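Phage-like element PBSX protein XepA (Bacillus subtilis, PDB 6IA5) is a prophage-encoded protein of the PBSX lytic cassette that assembles into a pentamer and probably binds the cytoplasmic membrane, without an evident part in host cell lysis. Local coordinates at the interface of chains A and B. Numbering follows the deposited sequence. Chains: chain A/B, Phage-like element PBSX protein XepA.

The interface of chains A and B. Residues chain A 73, 75, 106, 134; chain B 61-62, 115-117.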
loop_
_atom_site.group_PDB
_atom_site.type_symbol
_atom_site.label_atom_id
_atom_site.label_comp_id
_atom_site.label_asym_id
_atom_site.label_seq_id
_atom_site.Cartn_x
_atom_site.Cartn_y
_atom_site.Cartn_z
ATOM N N TRP A 73 20.927 -16.684 19.344
ATOM C CA TRP A 73 20.484 -18.055 19.158
ATOM C C TRP A 73 21.034 -18.880 20.317
ATOM O O TRP A 73 22.227 -18.769 20.655
ATOM C CB TRP A 73 21.024 -18.642 17.850
ATOM C CG TRP A 73 20.491 -17.998 16.614
ATOM C CD1 TRP A 73 19.489 -18.464 15.799
ATOM C CD2 TRP A 73 20.936 -16.755 16.049
ATOM N NE1 TRP A 73 19.296 -17.593 14.744
ATOM C CE2 TRP A 73 20.167 -16.542 14.870
ATOM C CE3 TRP A 73 21.907 -15.818 16.402
ATOM C CZ2 TRP A 73 20.364 -15.438 14.049
ATOM C CZ3 TRP A 73 22.092 -14.716 15.596
ATOM C CH2 TRP A 73 21.323 -14.528 14.442
ATOM N N TYR A 75 21.051 -22.933 21.990
ATOM C CA TYR A 75 20.781 -24.349 21.882
ATOM C C TYR A 75 21.304 -25.019 23.149
ATOM O O TYR A 75 22.460 -24.828 23.487
ATOM C CB TYR A 75 21.459 -24.923 20.630
ATOM C CG TYR A 75 21.134 -26.375 20.425
ATOM C CD1 TYR A 75 21.870 -27.370 21.059
ATOM C CD2 TYR A 75 20.036 -26.754 19.651
ATOM C CE1 TYR A 75 21.523 -28.705 20.927
ATOM C CE2 TYR A 75 19.717 -28.086 19.467
ATOM C CZ TYR A 75 20.456 -29.061 20.110
ATOM O OH TYR A 75 20.132 -30.377 19.947
ATOM N N LEU A 106 16.780 -25.466 18.714
ATOM C CA LEU A 106 17.412 -24.179 18.442
ATOM C C LEU A 106 16.364 -23.079 18.562
ATOM O O LEU A 106 15.292 -23.175 17.982
ATOM C CB LEU A 106 18.090 -24.135 17.071
ATOM C CG LEU A 106 18.717 -22.777 16.730
ATOM C CD1 LEU A 106 19.935 -22.516 17.604
ATOM C CD2 LEU A 106 19.067 -22.676 15.261
ATOM N N VAL A 134 25.225 -23.975 23.613
ATOM C CA VAL A 134 25.929 -22.942 22.862
ATOM C C VAL A 134 25.019 -21.716 22.791
ATOM O O VAL A 134 23.782 -21.846 22.686
ATOM C CB VAL A 134 26.334 -23.359 21.427
ATOM C CG1 VAL A 134 27.439 -24.412 21.407
ATOM C CG2 VAL A 134 25.131 -23.799 20.592
ATOM N N ARG B 61 23.928 -24.644 11.258
ATOM C CA ARG B 61 23.725 -23.227 10.913
ATOM C C ARG B 61 24.593 -22.328 11.790
ATOM O O ARG B 61 24.874 -21.201 11.419
ATOM C CB ARG B 61 22.288 -22.797 11.175
ATOM C CG ARG B 61 21.281 -23.424 10.220
ATOM C CD ARG B 61 19.877 -23.226 10.738
ATOM N NE ARG B 61 19.656 -21.811 10.741
ATOM C CZ ARG B 61 18.721 -21.173 11.451
ATOM N NH1 ARG B 61 17.818 -21.851 12.141
ATOM N NH2 ARG B 61 18.723 -19.853 11.462
ATOM N N LEU B 62 24.975 -22.820 12.976
ATOM C CA LEU B 62 25.662 -22.016 13.973
ATOM C C LEU B 62 27.159 -21.992 13.648
ATOM O O LEU B 62 27.791 -23.034 13.456
ATOM C CB LEU B 62 25.417 -22.601 15.365
ATOM C CG LEU B 62 23.944 -22.748 15.770
ATOM C CD1 LEU B 62 23.832 -23.213 17.216
ATOM C CD2 LEU B 62 23.147 -21.468 15.535
ATOM N N SER B 115 14.762 -22.957 10.606
ATOM C CA SER B 115 14.481 -22.755 12.013
ATOM C C SER B 115 15.232 -23.713 12.938
ATOM O O SER B 115 15.632 -23.298 14.012
ATOM C CB SER B 115 13.008 -22.738 12.305
ATOM O OG SER B 115 12.340 -23.646 11.479
ATOM N N LYS B 116 15.461 -24.958 12.524
ATOM C CA LYS B 116 16.180 -25.897 13.365
ATOM C C LYS B 116 17.675 -25.682 13.169
ATOM O O LYS B 116 18.094 -24.911 12.309
ATOM C CB LYS B 116 15.769 -27.330 12.998
ATOM C CG LYS B 116 14.266 -27.558 13.032
ATOM C CD LYS B 116 13.900 -29.019 12.985
ATOM C CE LYS B 116 12.415 -29.231 13.151
ATOM N NZ LYS B 116 12.091 -30.674 12.977
ATOM N N ARG B 117 18.482 -26.397 13.955
ATOM C CA ARG B 117 19.912 -26.152 13.993
ATOM C C ARG B 117 20.624 -26.611 12.707
ATOM O O ARG B 117 21.565 -25.951 12.275
ATOM C CB ARG B 117 20.514 -26.801 15.240
ATOM C CG ARG B 117 22.012 -26.560 15.337
ATOM C CD ARG B 117 22.550 -26.894 16.708
ATOM N NE ARG B 117 23.986 -26.789 16.589
ATOM C CZ ARG B 117 24.832 -26.996 17.592
ATOM N NH1 ARG B 117 24.394 -27.349 18.788
ATOM N NH2 ARG B 117 26.122 -26.825 17.392
HETATM O O HOH W 1 14.430 -25.303 16.173
#
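A:Leu106 reaches from chain A into a pocket of chain B lined by B:Arg61, B:Leu62, B:Ser115 and B:Arg117, a worked example of how one aliphatic side chain can sit at the centre of a contact patch. Its CB lies 4.0 Å from CB of B:Arg117 and about as far from the carbonyl oxygen of B:Ser115. CG, set opposite the backbone N (chi1 178°), carries the fork inward past that carbonyl. There the two methyls part company: CD1 meets the branched end of B:Leu62, the two leucines running past each other in opposite directions, whereas CD2 comes 3.5 Å from NH1 of B:Arg61 and 3.7 Å from O of B:Ser115, and also touches CA of B:Arg117.

The bend of B:Arg61 at chi3 (64°) turns its guanidinium toward A:Leu106, where NH1 donates a nearly straight hydrogen bond of 3.1 Å to the carbonyl O of B:Lys116. This intrachain bond lies in the guanidinium plane but meets the carbonyl from above its plane, and helps to fix the group. NH2 of B:Arg61 lies 4.0 Å from NE1 of A:Trp73, a contact rather than a hydrogen bond, with indole and guanidinium nearly perpendicular.

B:Arg117, extended from CG to NE, crosses A:Tyr75 at about a right angle; its CD packs on one ring face, offset toward the rim, and NH1 approaches CD1 over the same face at 3.4 Å, the guanidinium and ring planes 72° apart. The guanidinium receives CD1 of B:Leu62 on a face, and that same methyl reaches CG2 of A:Val134 at 3.7 Å. Water 1, its O 2.9 Å from O of A:Leu106, links that carbonyl to the one of B:Ser115.

Within the pentamer, loop residues of chain B thus press against strands 69-76 and 133-140 of chain A and the loop residue just before strand 107-108.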